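Local coordinates for protein mitochondrial enolase superfamily member 1 (Homo sapiens, PDB 4A35) that catalyses the magnesium-dependent dehydration of L-fuconate to 2-keto-3-deoxy-L-fuconate, a step in the breakdown of L-fucose, at residues F89-R103 against V148-E162. Numbering follows the deposited sequence.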
loop_
_atom_site.group_PDB
_atom_site.type_symbol
_atom_site.label_atom_id
_atom_site.label_comp_id
_atom_site.label_asym_id
_atom_site.label_seq_id
_atom_site.Cartn_x
_atom_site.Cartn_y
_atom_site.Cartn_z
ATOM N N PHE A 89 -12.311 15.952 -13.618
ATOM C CA PHE A 89 -12.333 14.880 -12.638
ATOM C C PHE A 89 -10.927 14.317 -12.464
ATOM O O PHE A 89 -10.539 14.011 -11.334
ATOM C CB PHE A 89 -13.374 13.826 -12.997
ATOM C CG PHE A 89 -14.212 13.331 -11.827
ATOM C CD1 PHE A 89 -13.671 13.260 -10.536
ATOM C CD2 PHE A 89 -15.534 12.937 -12.017
ATOM C CE1 PHE A 89 -14.440 12.786 -9.451
ATOM C CE2 PHE A 89 -16.296 12.431 -10.943
ATOM C CZ PHE A 89 -15.735 12.354 -9.666
ATOM N N ARG A 90 -10.122 14.313 -13.535
ATOM C CA ARG A 90 -8.701 13.920 -13.467
ATOM C C ARG A 90 -7.931 14.795 -12.448
ATOM O O ARG A 90 -7.204 14.264 -11.612
ATOM C CB ARG A 90 -8.042 14.057 -14.854
ATOM C CG ARG A 90 -6.535 13.831 -14.811
ATOM C CD ARG A 90 -5.939 14.088 -16.147
ATOM N NE ARG A 90 -6.544 13.204 -17.140
ATOM C CZ ARG A 90 -6.541 13.420 -18.447
ATOM N NH1 ARG A 90 -5.909 14.480 -18.954
ATOM N NH2 ARG A 90 -7.136 12.567 -19.264
ATOM N N GLY A 91 -8.108 16.119 -12.535
ATOM C CA GLY A 91 -7.489 17.088 -11.628
ATOM C C GLY A 91 -7.861 16.843 -10.181
ATOM O O GLY A 91 -6.990 16.816 -9.299
ATOM N N PHE A 92 -9.174 16.621 -9.929
ATOM C CA PHE A 92 -9.666 16.345 -8.553
ATOM C C PHE A 92 -9.094 15.012 -8.026
ATOM O O PHE A 92 -8.626 14.927 -6.868
ATOM C CB PHE A 92 -11.195 16.326 -8.542
ATOM C CG PHE A 92 -11.775 16.130 -7.167
ATOM C CD1 PHE A 92 -11.667 17.130 -6.199
ATOM C CD2 PHE A 92 -12.403 14.939 -6.827
ATOM C CE1 PHE A 92 -12.248 16.974 -4.950
ATOM C CE2 PHE A 92 -12.981 14.777 -5.555
ATOM C CZ PHE A 92 -12.881 15.792 -4.624
ATOM N N TYR A 93 -9.088 13.981 -8.911
ATOM C CA TYR A 93 -8.487 12.692 -8.603
ATOM C C TYR A 93 -7.006 12.865 -8.178
ATOM O O TYR A 93 -6.588 12.357 -7.124
ATOM C CB TYR A 93 -8.597 11.757 -9.825
ATOM C CG TYR A 93 -8.123 10.357 -9.514
ATOM C CD1 TYR A 93 -6.771 10.009 -9.641
ATOM C CD2 TYR A 93 -9.001 9.403 -8.991
ATOM C CE1 TYR A 93 -6.329 8.722 -9.332
ATOM C CE2 TYR A 93 -8.564 8.136 -8.627
ATOM C CZ TYR A 93 -7.222 7.800 -8.789
ATOM O OH TYR A 93 -6.792 6.552 -8.407
ATOM N N ARG A 94 -6.221 13.649 -8.967
ATOM C CA ARG A 94 -4.809 13.906 -8.660
ATOM C C ARG A 94 -4.659 14.651 -7.292
ATOM O O ARG A 94 -3.721 14.381 -6.553
ATOM C CB ARG A 94 -4.148 14.708 -9.806
ATOM C CG ARG A 94 -2.668 15.025 -9.620
ATOM C CD ARG A 94 -1.762 13.795 -9.735
ATOM N NE ARG A 94 -1.793 13.207 -11.075
ATOM C CZ ARG A 94 -1.078 13.662 -12.100
ATOM N NH1 ARG A 94 -0.256 14.695 -11.937
ATOM N NH2 ARG A 94 -1.171 13.088 -13.287
ATOM N N GLN A 95 -5.561 15.573 -6.963
ATOM C CA GLN A 95 -5.426 16.297 -5.689
ATOM C C GLN A 95 -5.663 15.362 -4.476
ATOM O O GLN A 95 -4.891 15.423 -3.498
ATOM C CB GLN A 95 -6.343 17.522 -5.629
ATOM C CG GLN A 95 -6.181 18.312 -4.335
ATOM C CD GLN A 95 -4.788 18.855 -3.994
ATOM O OE1 GLN A 95 -3.866 18.135 -3.466
ATOM N NE2 GLN A 95 -4.722 20.199 -4.038
ATOM N N LEU A 96 -6.644 14.446 -4.583
ATOM C CA LEU A 96 -6.899 13.474 -3.519
ATOM C C LEU A 96 -5.764 12.444 -3.374
ATOM O O LEU A 96 -5.435 12.068 -2.241
ATOM C CB LEU A 96 -8.195 12.694 -3.747
ATOM C CG LEU A 96 -9.522 13.469 -3.626
ATOM C CD1 LEU A 96 -10.693 12.502 -3.556
ATOM C CD2 LEU A 96 -9.545 14.357 -2.392
ATOM N N THR A 97 -5.254 11.923 -4.518
ATOM C CA THR A 97 -4.302 10.784 -4.524
ATOM C C THR A 97 -2.813 11.213 -4.541
ATOM O O THR A 97 -1.939 10.360 -4.304
ATOM C CB THR A 97 -4.592 9.876 -5.758
ATOM O OG1 THR A 97 -4.408 10.672 -6.923
ATOM C CG2 THR A 97 -5.958 9.203 -5.720
ATOM N N SER A 98 -2.527 12.486 -4.923
ATOM C CA SER A 98 -1.165 13.008 -4.942
ATOM C C SER A 98 -1.094 14.307 -4.138
ATOM O O SER A 98 -0.395 15.253 -4.526
ATOM C CB SER A 98 -0.659 13.193 -6.368
ATOM O OG SER A 98 0.762 13.224 -6.368
ATOM N N ASP A 99 -1.795 14.350 -2.989
ATOM C CA ASP A 99 -1.684 15.498 -2.058
ATOM C C ASP A 99 -0.183 15.548 -1.612
ATOM O O ASP A 99 0.339 14.514 -1.238
ATOM C CB ASP A 99 -2.648 15.266 -0.875
ATOM C CG ASP A 99 -2.557 16.318 0.223
ATOM O OD1 ASP A 99 -1.510 16.398 0.877
ATOM O OD2 ASP A 99 -3.564 17.001 0.470
ATOM N N GLY A 100 0.506 16.691 -1.752
ATOM C CA GLY A 100 1.942 16.810 -1.478
ATOM C C GLY A 100 2.397 16.266 -0.136
ATOM O O GLY A 100 3.532 15.808 -0.025
ATOM N N GLN A 101 1.493 16.237 0.880
ATOM C CA GLN A 101 1.850 15.632 2.167
ATOM C C GLN A 101 1.152 14.272 2.372
ATOM O O GLN A 101 1.823 13.319 2.754
ATOM C CB GLN A 101 1.517 16.564 3.344
ATOM C CG GLN A 101 2.361 17.845 3.311
ATOM C CD GLN A 101 2.209 18.723 4.531
ATOM O OE1 GLN A 101 1.434 18.459 5.441
ATOM N NE2 GLN A 101 2.981 19.791 4.599
ATOM N N LEU A 102 -0.200 14.185 2.139
ATOM C CA LEU A 102 -0.930 12.941 2.405
ATOM C C LEU A 102 -0.467 11.792 1.527
ATOM O O LEU A 102 -0.582 10.651 1.942
ATOM C CB LEU A 102 -2.462 13.129 2.239
ATOM C CG LEU A 102 -3.166 13.860 3.355
ATOM C CD1 LEU A 102 -4.645 14.193 2.964
ATOM C CD2 LEU A 102 -3.130 13.057 4.671
ATOM N N ARG A 103 0.075 12.061 0.334
ATOM C CA ARG A 103 0.469 10.929 -0.529
ATOM C C ARG A 103 1.605 10.082 0.149
ATOM O O ARG A 103 1.736 8.888 -0.130
ATOM C CB ARG A 103 0.931 11.434 -1.930
ATOM C CG ARG A 103 2.317 12.119 -1.901
ATOM C CD ARG A 103 2.709 12.731 -3.264
ATOM N NE ARG A 103 2.455 11.809 -4.382
ATOM C CZ ARG A 103 3.243 10.786 -4.712
ATOM N NH1 ARG A 103 4.347 10.529 -4.005
ATOM N NH2 ARG A 103 2.943 10.020 -5.751
ATOM N N VAL A 148 -12.639 10.022 -20.723
ATOM C CA VAL A 148 -11.173 9.999 -20.549
ATOM C C VAL A 148 -10.710 11.221 -19.706
ATOM O O VAL A 148 -9.740 11.089 -18.937
ATOM C CB VAL A 148 -10.349 9.838 -21.854
ATOM C CG1 VAL A 148 -10.682 8.524 -22.552
ATOM C CG2 VAL A 148 -10.538 11.022 -22.787
ATOM N N SER A 149 -11.459 12.364 -19.732
ATOM C CA SER A 149 -11.148 13.534 -18.895
ATOM C C SER A 149 -11.328 13.225 -17.391
ATOM O O SER A 149 -10.853 14.025 -16.566
ATOM C CB SER A 149 -11.988 14.760 -19.267
ATOM O OG SER A 149 -13.265 14.787 -18.638
ATOM N N CYS A 150 -12.044 12.100 -17.024
ATOM C CA CYS A 150 -12.233 11.740 -15.602
ATOM C C CYS A 150 -11.086 10.890 -15.092
ATOM O O CYS A 150 -11.034 10.604 -13.889
ATOM C CB CYS A 150 -13.543 10.997 -15.376
ATOM S SG CYS A 150 -15.016 11.891 -15.879
ATOM N N ILE A 151 -10.216 10.405 -16.014
ATOM C CA ILE A 151 -9.192 9.435 -15.662
ATOM C C ILE A 151 -7.778 9.994 -15.593
ATOM O O ILE A 151 -7.320 10.673 -16.511
ATOM C CB ILE A 151 -9.236 8.249 -16.693
ATOM C CG1 ILE A 151 -10.615 7.516 -16.699
ATOM C CG2 ILE A 151 -8.073 7.282 -16.444
ATOM C CD1 ILE A 151 -10.810 6.723 -18.011
ATOM N N ASP A 152 -7.067 9.640 -14.503
ATOM C CA ASP A 152 -5.650 9.934 -14.366
ATOM C C ASP A 152 -4.833 8.807 -15.025
ATOM O O ASP A 152 -4.863 7.691 -14.539
ATOM C CB ASP A 152 -5.267 10.116 -12.862
ATOM C CG ASP A 152 -3.911 10.789 -12.638
ATOM O OD1 ASP A 152 -3.101 10.888 -13.621
ATOM O OD2 ASP A 152 -3.668 11.238 -11.518
ATOM N N PHE A 153 -4.041 9.130 -16.089
ATOM C CA PHE A 153 -3.222 8.182 -16.838
ATOM C C PHE A 153 -1.784 8.136 -16.329
ATOM O O PHE A 153 -0.981 7.391 -16.894
ATOM C CB PHE A 153 -3.225 8.490 -18.344
ATOM C CG PHE A 153 -4.562 8.194 -18.988
ATOM C CD1 PHE A 153 -5.606 9.129 -18.932
ATOM C CD2 PHE A 153 -4.780 6.994 -19.653
ATOM C CE1 PHE A 153 -6.828 8.866 -19.545
ATOM C CE2 PHE A 153 -6.000 6.741 -20.300
ATOM C CZ PHE A 153 -7.020 7.661 -20.224
ATOM N N ARG A 154 -1.455 8.882 -15.256
ATOM C CA ARG A 154 -0.075 8.808 -14.761
ATOM C C ARG A 154 0.341 7.344 -14.493
ATOM O O ARG A 154 -0.429 6.573 -13.924
ATOM C CB ARG A 154 0.166 9.705 -13.515
ATOM C CG ARG A 154 1.636 9.676 -13.082
ATOM C CD ARG A 154 2.037 10.881 -12.151
ATOM N NE ARG A 154 1.356 10.783 -10.855
ATOM C CZ ARG A 154 1.524 11.640 -9.841
ATOM N NH1 ARG A 154 2.289 12.726 -9.993
ATOM N NH2 ARG A 154 0.863 11.461 -8.693
ATOM N N TYR A 155 1.563 6.995 -14.893
ATOM C CA TYR A 155 2.203 5.665 -14.711
ATOM C C TYR A 155 1.599 4.556 -15.596
ATOM O O TYR A 155 2.026 3.417 -15.459
ATOM C CB TYR A 155 2.204 5.202 -13.262
ATOM C CG TYR A 155 2.765 6.219 -12.284
ATOM C CD1 TYR A 155 3.963 6.900 -12.556
ATOM C CD2 TYR A 155 2.090 6.521 -11.103
ATOM C CE1 TYR A 155 4.493 7.826 -11.636
ATOM C CE2 TYR A 155 2.614 7.429 -10.174
ATOM C CZ TYR A 155 3.830 8.063 -10.436
ATOM O OH TYR A 155 4.351 8.972 -9.520
ATOM N N ILE A 156 0.612 4.874 -16.470
ATOM C CA ILE A 156 0.069 3.842 -17.360
ATOM C C ILE A 156 0.111 4.262 -18.848
ATOM O O ILE A 156 -0.240 3.435 -19.709
ATOM C CB ILE A 156 -1.370 3.340 -16.984
ATOM C CG1 ILE A 156 -2.462 4.442 -17.231
ATOM C CG2 ILE A 156 -1.413 2.776 -15.538
ATOM C CD1 ILE A 156 -3.969 3.977 -17.079
ATOM N N THR A 157 0.565 5.498 -19.181
ATOM C CA THR A 157 0.643 5.907 -20.604
ATOM C C THR A 157 1.584 5.012 -21.447
ATOM O O THR A 157 1.468 5.015 -22.657
ATOM C CB THR A 157 1.132 7.379 -20.729
ATOM O OG1 THR A 157 2.452 7.466 -20.167
ATOM C CG2 THR A 157 0.193 8.358 -20.049
ATOM N N ASP A 158 2.480 4.229 -20.810
ATOM C CA ASP A 158 3.374 3.293 -21.502
ATOM C C ASP A 158 2.602 2.060 -22.048
ATOM O O ASP A 158 3.144 1.350 -22.886
ATOM C CB ASP A 158 4.542 2.863 -20.607
ATOM C CG ASP A 158 4.141 2.347 -19.219
ATOM O OD1 ASP A 158 3.266 2.997 -18.553
ATOM O OD2 ASP A 158 4.690 1.300 -18.792
ATOM N N VAL A 159 1.357 1.798 -21.552
ATOM C CA VAL A 159 0.510 0.685 -22.074
ATOM C C VAL A 159 -0.838 1.221 -22.607
ATOM O O VAL A 159 -1.457 0.576 -23.433
ATOM C CB VAL A 159 0.273 -0.473 -21.059
ATOM C CG1 VAL A 159 1.581 -1.061 -20.563
ATOM C CG2 VAL A 159 -0.648 -0.070 -19.882
ATOM N N LEU A 160 -1.282 2.376 -22.120
ATOM C CA LEU A 160 -2.605 2.946 -22.469
ATOM C C LEU A 160 -2.541 4.461 -22.403
ATOM O O LEU A 160 -2.595 5.062 -21.312
ATOM C CB LEU A 160 -3.697 2.397 -21.503
ATOM C CG LEU A 160 -5.155 2.854 -21.770
ATOM C CD1 LEU A 160 -5.870 1.920 -22.816
ATOM C CD2 LEU A 160 -5.954 2.908 -20.436
ATOM N N THR A 161 -2.391 5.078 -23.588
ATOM C CA THR A 161 -2.433 6.536 -23.695
ATOM C C THR A 161 -3.903 6.982 -23.696
ATOM O O THR A 161 -4.822 6.145 -23.807
ATOM C CB THR A 161 -1.736 7.003 -24.999
ATOM O OG1 THR A 161 -2.493 6.524 -26.136
ATOM C CG2 THR A 161 -0.258 6.542 -25.103
ATOM N N GLU A 162 -4.121 8.297 -23.573
ATOM C CA GLU A 162 -5.467 8.881 -23.673
ATOM C C GLU A 162 -6.070 8.520 -25.038
ATOM O O GLU A 162 -7.237 8.168 -25.122
ATOM C CB GLU A 162 -5.402 10.403 -23.504
ATOM C CG GLU A 162 -5.106 10.844 -22.088
ATOM C CD GLU A 162 -5.026 12.341 -21.864
ATOM O OE1 GLU A 162 -5.878 13.066 -22.424
ATOM O OE2 GLU A 162 -4.120 12.790 -21.122
HETATM O O HOH W 1 -13.732 15.764 -15.978
HETATM O O HOH W 2 -6.038 15.716 -21.727
HETATM O O HOH W 3 -2.768 10.233 -9.074
HETATM O O HOH W 4 1.817 15.026 -8.169
HETATM O O HOH W 5 4.168 7.732 -7.100
#
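Three carbonyls of the type I turn V148-I151, those of V148, S149 and I151, meet R90 in the first turn of helix 89-97. V148 O takes a weak bond from R90 NH2, while S149 O accepts R90 N at 3.1 Å on a lone pair. C150 CB packs 3.7 Å from F89 CB, and the small thiol lies obliquely beside the F89 ring as a sulfur-aromatic contact; that ring runs on to stack with W124. R90 suits its place because its chain, bent at chi3 (-59°), brings R90 NE to I151 O at 2.7 Å, nearly in the guanidinium plane. D152 crosses the Y93 ring with its CB near CD1, and its carboxylate receives R94 side-on in a salt bridge: R94 NE reaches D152 OD2 at 2.8 Å and R94 NH2 reaches D152 OD1 at 2.9 Å, both on syn sides. D152 OD1 also accepts R154 N from the opposite face of the carboxylate plane, an Asx turn that fixes the acid's rotation. The contact thus ties a helix of the enolase-superfamily N-terminal capping domain to the connection that follows helix 144-148, away from the annotated sites. R154 lays its guanidinium flat on that of R94, planes 8° apart, a like-charge stack that D152 probably makes tolerable; R154 NH2 donates in plane to S98 OG (2.9 Å). Were R94 an alanine, the D152 carboxylate would probably lose its two-pronged partner and one face of the R154 guanidinium would be left uncovered. Y155 OH and the R103 guanidinium both have Q254 of the second subunit as their stronger partner, and a water also joins them. In one of its two conformers, E162 OE2 forms a less certain salt bridge with R90 NH1 (3.3 Å).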